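Local coordinates for protein dihydrofolate reductase (Enterococcus faecalis, PDB 4M7U) that probably supplies tetrahydrofolate for glycine, purine and DNA precursor synthesis by reducing 7,8-dihydrofolate with NADPH, at residues A[17-22]-A[127-132]; A[31-36]-A[156-161]; A[122-127]-A[162-167]. All blocks are in the same frame, centred on the assembly; numbering follows the deposited sequence.

Contact 1. Residues A[17-22]-A[127-132]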
loop_
_atom_site.group_PDB
_atom_site.type_symbol
_atom_site.label_atom_id
_atom_site.label_comp_id
_atom_site.label_asym_id
_atom_site.label_seq_id
_atom_site.Cartn_x
_atom_site.Cartn_y
_atom_site.Cartn_z
ATOM N N ASP A 17 12.590 4.594 -0.499
ATOM C CA ASP A 17 13.812 5.399 -0.395
ATOM C C ASP A 17 14.124 6.059 -1.746
ATOM O O ASP A 17 13.371 5.883 -2.704
ATOM C CB ASP A 17 14.991 4.569 0.160
ATOM C CG ASP A 17 15.679 3.698 -0.887
ATOM O OD1 ASP A 17 15.182 3.583 -2.051
ATOM O OD2 ASP A 17 16.735 3.100 -0.530
ATOM N N GLU A 18 15.210 6.815 -1.842
ATOM C CA GLU A 18 15.468 7.538 -3.094
ATOM C C GLU A 18 15.868 6.624 -4.278
ATOM O O GLU A 18 15.934 7.073 -5.420
ATOM C CB GLU A 18 16.464 8.695 -2.881
ATOM C CG GLU A 18 17.701 8.316 -2.115
ATOM C CD GLU A 18 18.522 9.522 -1.638
ATOM O OE1 GLU A 18 18.004 10.673 -1.642
ATOM O OE2 GLU A 18 19.695 9.312 -1.244
ATOM N N GLN A 19 16.100 5.340 -4.013
ATOM C CA GLN A 19 16.374 4.390 -5.089
ATOM C C GLN A 19 15.099 3.711 -5.568
ATOM O O GLN A 19 15.108 3.003 -6.573
ATOM C CB GLN A 19 17.334 3.307 -4.605
ATOM C CG GLN A 19 18.642 3.831 -4.074
ATOM C CD GLN A 19 19.400 2.772 -3.305
ATOM O OE1 GLN A 19 20.537 2.440 -3.646
ATOM N NE2 GLN A 19 18.767 2.225 -2.257
ATOM N N GLY A 20 14.010 3.902 -4.831
ATOM C CA GLY A 20 12.790 3.170 -5.105
ATOM C C GLY A 20 12.694 1.874 -4.299
ATOM O O GLY A 20 11.781 1.074 -4.516
ATOM N N VAL A 21 13.621 1.653 -3.371
ATOM C CA VAL A 21 13.533 0.469 -2.494
ATOM C C VAL A 21 12.312 0.538 -1.575
ATOM O O VAL A 21 12.104 1.559 -0.900
ATOM C CB VAL A 21 14.784 0.294 -1.577
ATOM C CG1 VAL A 21 14.568 -0.873 -0.620
ATOM C CG2 VAL A 21 16.064 0.079 -2.400
ATOM N N ILE A 22 11.524 -0.544 -1.529
ATOM C CA ILE A 22 10.373 -0.647 -0.614
ATOM C C ILE A 22 10.471 -1.801 0.386
ATOM O O ILE A 22 9.719 -1.860 1.364
ATOM C CB ILE A 22 9.031 -0.793 -1.358
ATOM C CG1 ILE A 22 9.046 -2.025 -2.278
ATOM C CG2 ILE A 22 8.691 0.491 -2.110
ATOM C CD1 ILE A 22 7.678 -2.362 -2.891
ATOM N N HIS A 127 14.478 10.390 1.934
ATOM C CA HIS A 127 15.680 10.887 1.274
ATOM C C HIS A 127 16.939 10.300 1.910
ATOM O O HIS A 127 17.668 10.965 2.647
ATOM C CB HIS A 127 15.695 12.417 1.274
ATOM C CG HIS A 127 14.430 13.017 0.741
ATOM N ND1 HIS A 127 14.073 12.951 -0.591
ATOM C CD2 HIS A 127 13.438 13.694 1.369
ATOM C CE1 HIS A 127 12.915 13.570 -0.760
ATOM N NE2 HIS A 127 12.507 14.027 0.402
ATOM N N GLU A 128 17.162 9.029 1.611
ATOM C CA GLU A 128 18.305 8.284 2.102
ATOM C C GLU A 128 18.327 7.020 1.266
ATOM O O GLU A 128 17.312 6.649 0.653
ATOM C CB GLU A 128 18.150 7.958 3.597
ATOM C CG GLU A 128 19.426 7.463 4.291
ATOM C CD GLU A 128 20.679 8.112 3.718
ATOM O OE1 GLU A 128 21.089 9.171 4.235
ATOM O OE2 GLU A 128 21.250 7.573 2.741
ATOM N N THR A 129 19.478 6.361 1.211
ATOM C CA THR A 129 19.552 5.103 0.470
ATOM C C THR A 129 19.774 3.934 1.417
ATOM O O THR A 129 20.581 4.022 2.345
ATOM C CB THR A 129 20.651 5.110 -0.606
ATOM O OG1 THR A 129 21.926 5.296 0.014
ATOM C CG2 THR A 129 20.413 6.214 -1.589
ATOM N N PHE A 130 19.047 2.848 1.178
ATOM C CA PHE A 130 19.174 1.632 1.982
ATOM C C PHE A 130 19.394 0.434 1.056
ATOM O O PHE A 130 19.194 0.527 -0.167
ATOM C CB PHE A 130 17.913 1.402 2.823
ATOM C CG PHE A 130 17.549 2.568 3.715
ATOM C CD1 PHE A 130 16.840 3.652 3.215
ATOM C CD2 PHE A 130 17.918 2.575 5.050
ATOM C CE1 PHE A 130 16.500 4.739 4.042
ATOM C CE2 PHE A 130 17.575 3.646 5.882
ATOM C CZ PHE A 130 16.864 4.728 5.373
ATOM N N GLU A 131 19.806 -0.689 1.634
ATOM C CA GLU A 131 19.983 -1.917 0.864
ATOM C C GLU A 131 18.663 -2.662 0.894
ATOM O O GLU A 131 18.074 -2.859 1.964
ATOM C CB GLU A 131 21.102 -2.794 1.455
ATOM C CG GLU A 131 22.510 -2.261 1.192
ATOM C CD GLU A 131 23.627 -3.152 1.746
ATOM O OE1 GLU A 131 23.358 -4.298 2.195
ATOM O OE2 GLU A 131 24.789 -2.688 1.725
ATOM N N GLY A 132 18.190 -3.053 -0.283
ATOM C CA GLY A 132 16.966 -3.818 -0.386
ATOM C C GLY A 132 16.972 -4.651 -1.650
ATOM O O GLY A 132 17.872 -4.505 -2.491
HETATM O O HOH W 1 22.112 9.517 0.548
#
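The chi1 torsions of Asp17 and Gln19 set their CG atoms, and from there OD2 and NE2 reach the backbone of Phe130. In Asp17, CG stands between its own backbone N and carbonyl carbon (chi1 81°), and OD2 accepts from Phe130 N at 2.9 Å, nearly in line with the C-O bond of OD2. In Gln19, CG is anti to the carbonyl carbon (chi1 -57°) and the chain beyond it is extended; NE2 donates to Phe130 O at 2.7 Å, lying in the plane of that carbonyl. The same NE2 also bonds to Asp17 OD2, on its syn side, at 2.8 Å. Both polar backbone groups of Phe130 are thus gripped by two side chains that hold each other.

Asp17 OD1 turns back into its own segment. It accepts from Gln19 N, making an Asx turn, and from Val21 N, the two donors reaching it from opposite faces of the carboxylate. This fixes the type I turn from Asp17 to Gly20.

Further along, Glu18 N donates to Glu128 O, a long but straight bond (3.3 Å, 169°). The Glu18 side chain runs obliquely over Thr129, with OE2 3.2 Å from Thr129 CG2. Asp17 CB meets the edge of the Phe130 ring at CD1, 3.7 Å away, and Val21 CG1 rests on Gly132 CA at 3.8 Å. Beyond the segments, Trp30 and Tyr160 pack against that ring.

The pair joins the start of the active-site loop, which carries the NADP(+)-binding Ile22, to the loop after strand 120-126, as in other dihydrofolate reductases. With four N-H donors on one buried carboxylate, Asp17 is probably held ionised, which would strengthen its bond from Phe130 N, across the contact.

Contact 2. Residues A[31-36]-A[156-161]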
loop_
_atom_site.group_PDB
_atom_site.type_symbol
_atom_site.label_atom_id
_atom_site.label_comp_id
_atom_site.label_asym_id
_atom_site.label_seq_id
_atom_site.Cartn_x
_atom_site.Cartn_y
_atom_site.Cartn_z
ATOM N N HIS A 31 13.560 2.176 9.740
ATOM C CA HIS A 31 12.515 2.379 10.721
ATOM C C HIS A 31 12.204 3.869 10.738
ATOM O O HIS A 31 13.100 4.699 10.892
ATOM C CB HIS A 31 12.950 1.872 12.101
ATOM C CG HIS A 31 11.880 1.958 13.148
ATOM N ND1 HIS A 31 10.571 1.573 12.913
ATOM C CD2 HIS A 31 11.920 2.383 14.432
ATOM C CE1 HIS A 31 9.859 1.761 14.011
ATOM N NE2 HIS A 31 10.651 2.251 14.947
ATOM N N LEU A 32 10.935 4.204 10.533
ATOM C CA LEU A 32 10.488 5.588 10.518
ATOM C C LEU A 32 9.108 5.648 11.169
ATOM O O LEU A 32 8.091 5.643 10.465
ATOM C CB LEU A 32 10.432 6.113 9.072
ATOM C CG LEU A 32 10.233 7.613 8.854
ATOM C CD1 LEU A 32 11.459 8.378 9.381
ATOM C CD2 LEU A 32 10.023 7.911 7.355
ATOM N N PRO A 33 9.069 5.697 12.519
ATOM C CA PRO A 33 7.825 5.622 13.306
ATOM C C PRO A 33 6.711 6.562 12.855
ATOM O O PRO A 33 5.545 6.133 12.860
ATOM C CB PRO A 33 8.275 6.021 14.723
ATOM C CG PRO A 33 9.720 5.623 14.788
ATOM C CD PRO A 33 10.266 5.770 13.385
ATOM N N ASN A 34 7.024 7.815 12.515
ATOM C CA ASN A 34 5.958 8.732 12.096
ATOM C C ASN A 34 5.206 8.215 10.867
ATOM O O ASN A 34 3.985 8.358 10.756
ATOM C CB ASN A 34 6.476 10.156 11.847
ATOM C CG ASN A 34 7.061 10.801 13.099
ATOM O OD1 ASN A 34 6.826 10.339 14.220
ATOM N ND2 ASN A 34 7.834 11.878 12.910
ATOM N N ASP A 35 5.934 7.593 9.951
ATOM C CA ASP A 35 5.293 7.077 8.747
ATOM C C ASP A 35 4.337 5.914 9.069
ATOM O O ASP A 35 3.222 5.864 8.560
ATOM C CB ASP A 35 6.327 6.690 7.691
ATOM C CG ASP A 35 5.687 6.159 6.425
ATOM O OD1 ASP A 35 4.948 6.924 5.751
ATOM O OD2 ASP A 35 5.925 4.975 6.105
ATOM N N LEU A 36 4.767 5.000 9.929
ATOM C CA LEU A 36 3.879 3.942 10.415
ATOM C C LEU A 36 2.608 4.521 11.055
ATOM O O LEU A 36 1.510 3.986 10.887
ATOM C CB LEU A 36 4.621 3.046 11.414
ATOM C CG LEU A 36 5.909 2.440 10.841
ATOM C CD1 LEU A 36 6.706 1.660 11.895
ATOM C CD2 LEU A 36 5.628 1.569 9.606
ATOM N N GLU A 156 14.746 12.377 17.396
ATOM C CA GLU A 156 15.581 11.248 17.800
ATOM C C GLU A 156 14.987 9.899 17.352
ATOM O O GLU A 156 15.699 8.899 17.261
ATOM C CB GLU A 156 15.846 11.263 19.311
ATOM C CG GLU A 156 16.941 12.239 19.760
ATOM C CD GLU A 156 16.395 13.594 20.218
ATOM O OE1 GLU A 156 15.261 13.957 19.820
ATOM O OE2 GLU A 156 17.103 14.293 20.986
ATOM N N LYS A 157 13.689 9.884 17.051
ATOM C CA LYS A 157 13.015 8.652 16.652
ATOM C C LYS A 157 12.905 8.524 15.140
ATOM O O LYS A 157 12.805 7.426 14.606
ATOM C CB LYS A 157 11.627 8.582 17.286
ATOM C CG LYS A 157 11.666 8.543 18.807
ATOM C CD LYS A 157 12.704 7.529 19.268
ATOM C CE LYS A 157 12.498 7.123 20.722
ATOM N NZ LYS A 157 13.361 5.949 21.074
ATOM N N ASN A 158 12.937 9.657 14.453
ATOM C CA ASN A 158 12.806 9.679 13.011
ATOM C C ASN A 158 14.049 10.304 12.383
ATOM O O ASN A 158 14.192 11.531 12.365
ATOM C CB ASN A 158 11.540 10.451 12.643
ATOM C CG ASN A 158 10.293 9.828 13.253
ATOM O OD1 ASN A 158 9.656 8.957 12.651
ATOM N ND2 ASN A 158 9.941 10.269 14.457
ATOM N N LEU A 159 14.935 9.458 11.860
ATOM C CA LEU A 159 16.313 9.860 11.549
ATOM C C LEU A 159 16.566 10.415 10.148
ATOM O O LEU A 159 17.671 10.876 9.861
ATOM C CB LEU A 159 17.258 8.667 11.747
ATOM C CG LEU A 159 17.301 7.961 13.105
ATOM C CD1 LEU A 159 18.316 6.818 13.065
ATOM C CD2 LEU A 159 17.650 8.941 14.213
ATOM N N TYR A 160 15.574 10.342 9.267
ATOM C CA TYR A 160 15.812 10.638 7.858
ATOM C C TYR A 160 14.884 11.737 7.390
ATOM O O TYR A 160 13.733 11.779 7.813
ATOM C CB TYR A 160 15.594 9.372 7.000
ATOM C CG TYR A 160 16.210 8.126 7.603
ATOM C CD1 TYR A 160 17.587 7.950 7.624
ATOM C CD2 TYR A 160 15.417 7.143 8.177
ATOM C CE1 TYR A 160 18.163 6.828 8.190
ATOM C CE2 TYR A 160 15.981 6.013 8.745
ATOM C CZ TYR A 160 17.358 5.862 8.747
ATOM O OH TYR A 160 17.940 4.737 9.307
ATOM N N ALA A 161 15.390 12.621 6.524
ATOM C CA ALA A 161 14.553 13.610 5.860
ATOM C C ALA A 161 13.560 12.844 5.004
ATOM O O ALA A 161 13.917 11.843 4.381
ATOM C CB ALA A 161 15.388 14.529 4.978
HETATM O O HOH W 2 14.130 6.689 12.358
HETATM O O HOH W 3 16.330 3.174 10.498
#
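Asn158 touches Asn34 at the first turn of helix 33-43, where the loop joining the last two strands of the dihydrofolate reductase fold closes over the helix start. Leu32 occupies the N-cap position. Asn158 CG is anti to the carbonyl carbon, and its OD1 accepts from Asn34 N at 2.9 Å; the bond is nearly straight (172°) and lies in the amide plane, on a lone pair. Asn158 ND2 is held by Asp155, just before this segment, which fixes which way round the amide sits. The Asn34 side chain crosses it obliquely, the two amide planes 33° apart.

Pro33 slides past Asn158 in the opposite direction, its CD 3.3 Å from Asn158 OD1 and equally near Lys157 O. That same CD lies over the centre of the His31 ring, 3.8 Å above its plane. Leu32 crosses Asn158 at about a right angle and has CG anti to the backbone N; from there chi2 (66°) sets CD1, which lies 3.9 Å from Asn158 CB and within apolar reach of Tyr160 CD2.

Two waters link the segments. One donates to His31 O and Lys157 O and accepts from Leu159 N. The other, at the edge of the Tyr160 ring, joins His31 N at 3.0 Å to Tyr160 OH at 2.5 Å.

Contact 3. Residues A[122-127]-A[162-167]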
loop_
_atom_site.group_PDB
_atom_site.type_symbol
_atom_site.label_atom_id
_atom_site.label_comp_id
_atom_site.label_asym_id
_atom_site.label_seq_id
_atom_site.Cartn_x
_atom_site.Cartn_y
_atom_site.Cartn_z
ATOM N N TYR A 122 -0.634 7.688 -2.084
ATOM C CA TYR A 122 0.022 8.289 -0.931
ATOM C C TYR A 122 1.429 7.728 -0.820
ATOM O O TYR A 122 1.614 6.554 -0.482
ATOM C CB TYR A 122 -0.743 7.954 0.341
ATOM C CG TYR A 122 -2.139 8.530 0.383
ATOM C CD1 TYR A 122 -3.251 7.698 0.415
ATOM C CD2 TYR A 122 -2.346 9.906 0.412
ATOM C CE1 TYR A 122 -4.534 8.216 0.472
ATOM C CE2 TYR A 122 -3.634 10.438 0.465
ATOM C CZ TYR A 122 -4.718 9.584 0.493
ATOM O OH TYR A 122 -5.993 10.101 0.546
ATOM N N ARG A 123 2.428 8.554 -1.108
ATOM C CA ARG A 123 3.818 8.097 -1.075
ATOM C C ARG A 123 4.648 8.849 -0.052
ATOM O O ARG A 123 4.657 10.093 -0.023
ATOM C CB ARG A 123 4.478 8.254 -2.454
ATOM C CG ARG A 123 5.945 7.800 -2.471
ATOM C CD ARG A 123 6.526 7.838 -3.882
ATOM N NE ARG A 123 6.927 9.183 -4.276
ATOM C CZ ARG A 123 7.772 9.447 -5.266
ATOM N NH1 ARG A 123 8.300 8.452 -5.975
ATOM N NH2 ARG A 123 8.102 10.703 -5.538
ATOM N N THR A 124 5.356 8.098 0.788
ATOM C CA THR A 124 6.335 8.702 1.690
ATOM C C THR A 124 7.709 8.551 1.056
ATOM O O THR A 124 8.242 7.442 0.965
ATOM C CB THR A 124 6.356 8.021 3.060
ATOM O OG1 THR A 124 5.072 8.168 3.687
ATOM C CG2 THR A 124 7.447 8.648 3.951
ATOM N N MET A 125 8.272 9.656 0.585
ATOM C CA MET A 125 9.586 9.628 -0.065
ATOM C C MET A 125 10.672 9.860 0.987
ATOM O O MET A 125 10.738 10.929 1.602
ATOM C CB MET A 125 9.643 10.686 -1.181
ATOM C CG MET A 125 10.979 10.747 -1.935
ATOM S SD MET A 125 11.598 9.140 -2.505
ATOM C CE MET A 125 10.852 9.053 -4.103
ATOM N N ILE A 126 11.506 8.850 1.213
ATOM C CA ILE A 126 12.553 8.947 2.223
ATOM C C ILE A 126 13.896 9.255 1.560
ATOM O O ILE A 126 14.396 8.479 0.731
ATOM C CB ILE A 126 12.653 7.639 3.039
ATOM C CG1 ILE A 126 11.275 7.269 3.622
ATOM C CG2 ILE A 126 13.668 7.778 4.133
ATOM C CD1 ILE A 126 11.255 5.915 4.363
ATOM N N HIS A 127 14.478 10.390 1.934
ATOM C CA HIS A 127 15.680 10.887 1.274
ATOM C C HIS A 127 16.939 10.300 1.910
ATOM O O HIS A 127 17.668 10.965 2.647
ATOM C CB HIS A 127 15.695 12.417 1.274
ATOM C CG HIS A 127 14.430 13.017 0.741
ATOM N ND1 HIS A 127 14.073 12.951 -0.591
ATOM C CD2 HIS A 127 13.438 13.694 1.369
ATOM C CE1 HIS A 127 12.915 13.570 -0.760
ATOM N NE2 HIS A 127 12.507 14.027 0.402
ATOM N N HIS A 162 12.313 13.302 4.967
ATOM C CA HIS A 162 11.308 12.600 4.188
ATOM C C HIS A 162 10.176 13.536 3.791
ATOM O O HIS A 162 9.987 14.584 4.420
ATOM C CB HIS A 162 10.795 11.374 4.967
ATOM C CG HIS A 162 10.243 11.698 6.325
ATOM N ND1 HIS A 162 11.049 11.986 7.410
ATOM C CD2 HIS A 162 8.965 11.770 6.777
ATOM C CE1 HIS A 162 10.293 12.223 8.466
ATOM N NE2 HIS A 162 9.032 12.098 8.120
ATOM N N ASP A 163 9.457 13.170 2.728
ATOM C CA ASP A 163 8.277 13.913 2.304
ATOM C C ASP A 163 7.069 12.997 2.230
ATOM O O ASP A 163 7.190 11.825 1.844
ATOM C CB ASP A 163 8.500 14.614 0.952
ATOM C CG ASP A 163 9.503 15.750 1.047
ATOM O OD1 ASP A 163 9.151 16.817 1.600
ATOM O OD2 ASP A 163 10.653 15.573 0.601
ATOM N N TYR A 164 5.917 13.528 2.637
ATOM C CA TYR A 164 4.646 12.850 2.447
ATOM C C TYR A 164 3.945 13.448 1.227
ATOM O O TYR A 164 3.521 14.620 1.250
ATOM C CB TYR A 164 3.764 13.026 3.686
ATOM C CG TYR A 164 4.314 12.371 4.935
ATOM C CD1 TYR A 164 5.091 13.091 5.838
ATOM C CD2 TYR A 164 4.042 11.031 5.223
ATOM C CE1 TYR A 164 5.595 12.491 6.995
ATOM C CE2 TYR A 164 4.542 10.423 6.384
ATOM C CZ TYR A 164 5.315 11.157 7.257
ATOM O OH TYR A 164 5.809 10.554 8.405
ATOM N N GLU A 165 3.805 12.646 0.170
ATOM C CA GLU A 165 3.249 13.144 -1.078
ATOM C C GLU A 165 1.882 12.541 -1.401
ATOM O O GLU A 165 1.616 11.380 -1.091
ATOM C CB GLU A 165 4.214 12.848 -2.232
ATOM C CG GLU A 165 5.636 13.337 -2.004
ATOM C CD GLU A 165 6.558 12.959 -3.150
ATOM O OE1 GLU A 165 6.229 11.994 -3.891
ATOM O OE2 GLU A 165 7.604 13.629 -3.321
ATOM N N THR A 166 1.030 13.330 -2.055
ATOM C CA THR A 166 -0.256 12.844 -2.550
ATOM C C THR A 166 -0.359 13.049 -4.061
ATOM O O THR A 166 -0.086 14.147 -4.554
ATOM C CB THR A 166 -1.415 13.586 -1.860
ATOM O OG1 THR A 166 -1.250 13.504 -0.437
ATOM C CG2 THR A 166 -2.777 12.984 -2.260
ATOM N N TYR A 167 -0.747 12.003 -4.792
ATOM C CA TYR A 167 -0.984 12.104 -6.238
ATOM C C TYR A 167 -2.458 11.821 -6.572
ATOM O O TYR A 167 -3.093 10.978 -5.934
ATOM C CB TYR A 167 -0.072 11.145 -7.011
ATOM C CG TYR A 167 1.411 11.423 -6.845
ATOM C CD1 TYR A 167 2.079 11.055 -5.685
ATOM C CD2 TYR A 167 2.137 12.060 -7.845
ATOM C CE1 TYR A 167 3.427 11.299 -5.529
ATOM C CE2 TYR A 167 3.494 12.315 -7.695
ATOM C CZ TYR A 167 4.126 11.932 -6.537
ATOM O OH TYR A 167 5.463 12.177 -6.368
#
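Arg123 and Glu165 face each other as a hydrogen-bonded pair of two antiparallel strands, and their side chains run side by side. From CB, Arg123 sends CG anti to the backbone N (chi1 179°) and on to an extended CD, which comes within 4.2 Å of Glu165 OE1. A bend at chi3 (80°) places NE, which meets Glu165 OE1 at 2.9 Å. CZ passes that oxygen at 3.3 Å, and NH2 closes the salt bridge to it at 2.8 Å. OE1 lies near the guanidinium plane, while Met125 CE sits over one face of the group. Tyr167 OH, its ring almost perpendicular to the guanidinium, donates to OE1 as well, at 2.6 Å, so three donors converge on a single oxygen.

Met125 and Asp163 form the other hydrogen-bonded pair. Past Ile126, His127 NE2 donates to Asp163 OD2, at a modelled separation short enough to be doubtful. On the opposite face Thr124 OG1 lies 3.4 Å from Tyr164 CD2 and also bonds to Asp35, while Tyr122 CE2 packs on Thr166 CG2.

Strand 120-126 is flanked by strand 9-17, its parallel neighbour, and strand 162-169 by the outermost strand 144-151; helix 33-43 packs on the face carrying Tyr122 and Tyr164.

The three contacts lie on one side of the molecule's centre, their own centres 12 to 14 Å apart. Contact 3 pairs two strands of the main sheet, and contact 1 continues directly from it, sharing His127 and meeting it again where Asp17 O lies 3.7 Å from Met125 SD. Contacts 1 and 2 join through the Phe130 and Tyr160 rings, CZ to CZ 3.6 Å, edge to face. His127 N to Ala161 O, at 2.9 Å a probable hydrogen bond, joins their loops too. Contact 2 returns to the sheet through Asp35 and Thr124. Contact 1 reaches the cofactor pocket itself, through Ile22, and its Gly132 lies about 8 Å from the bound NADP.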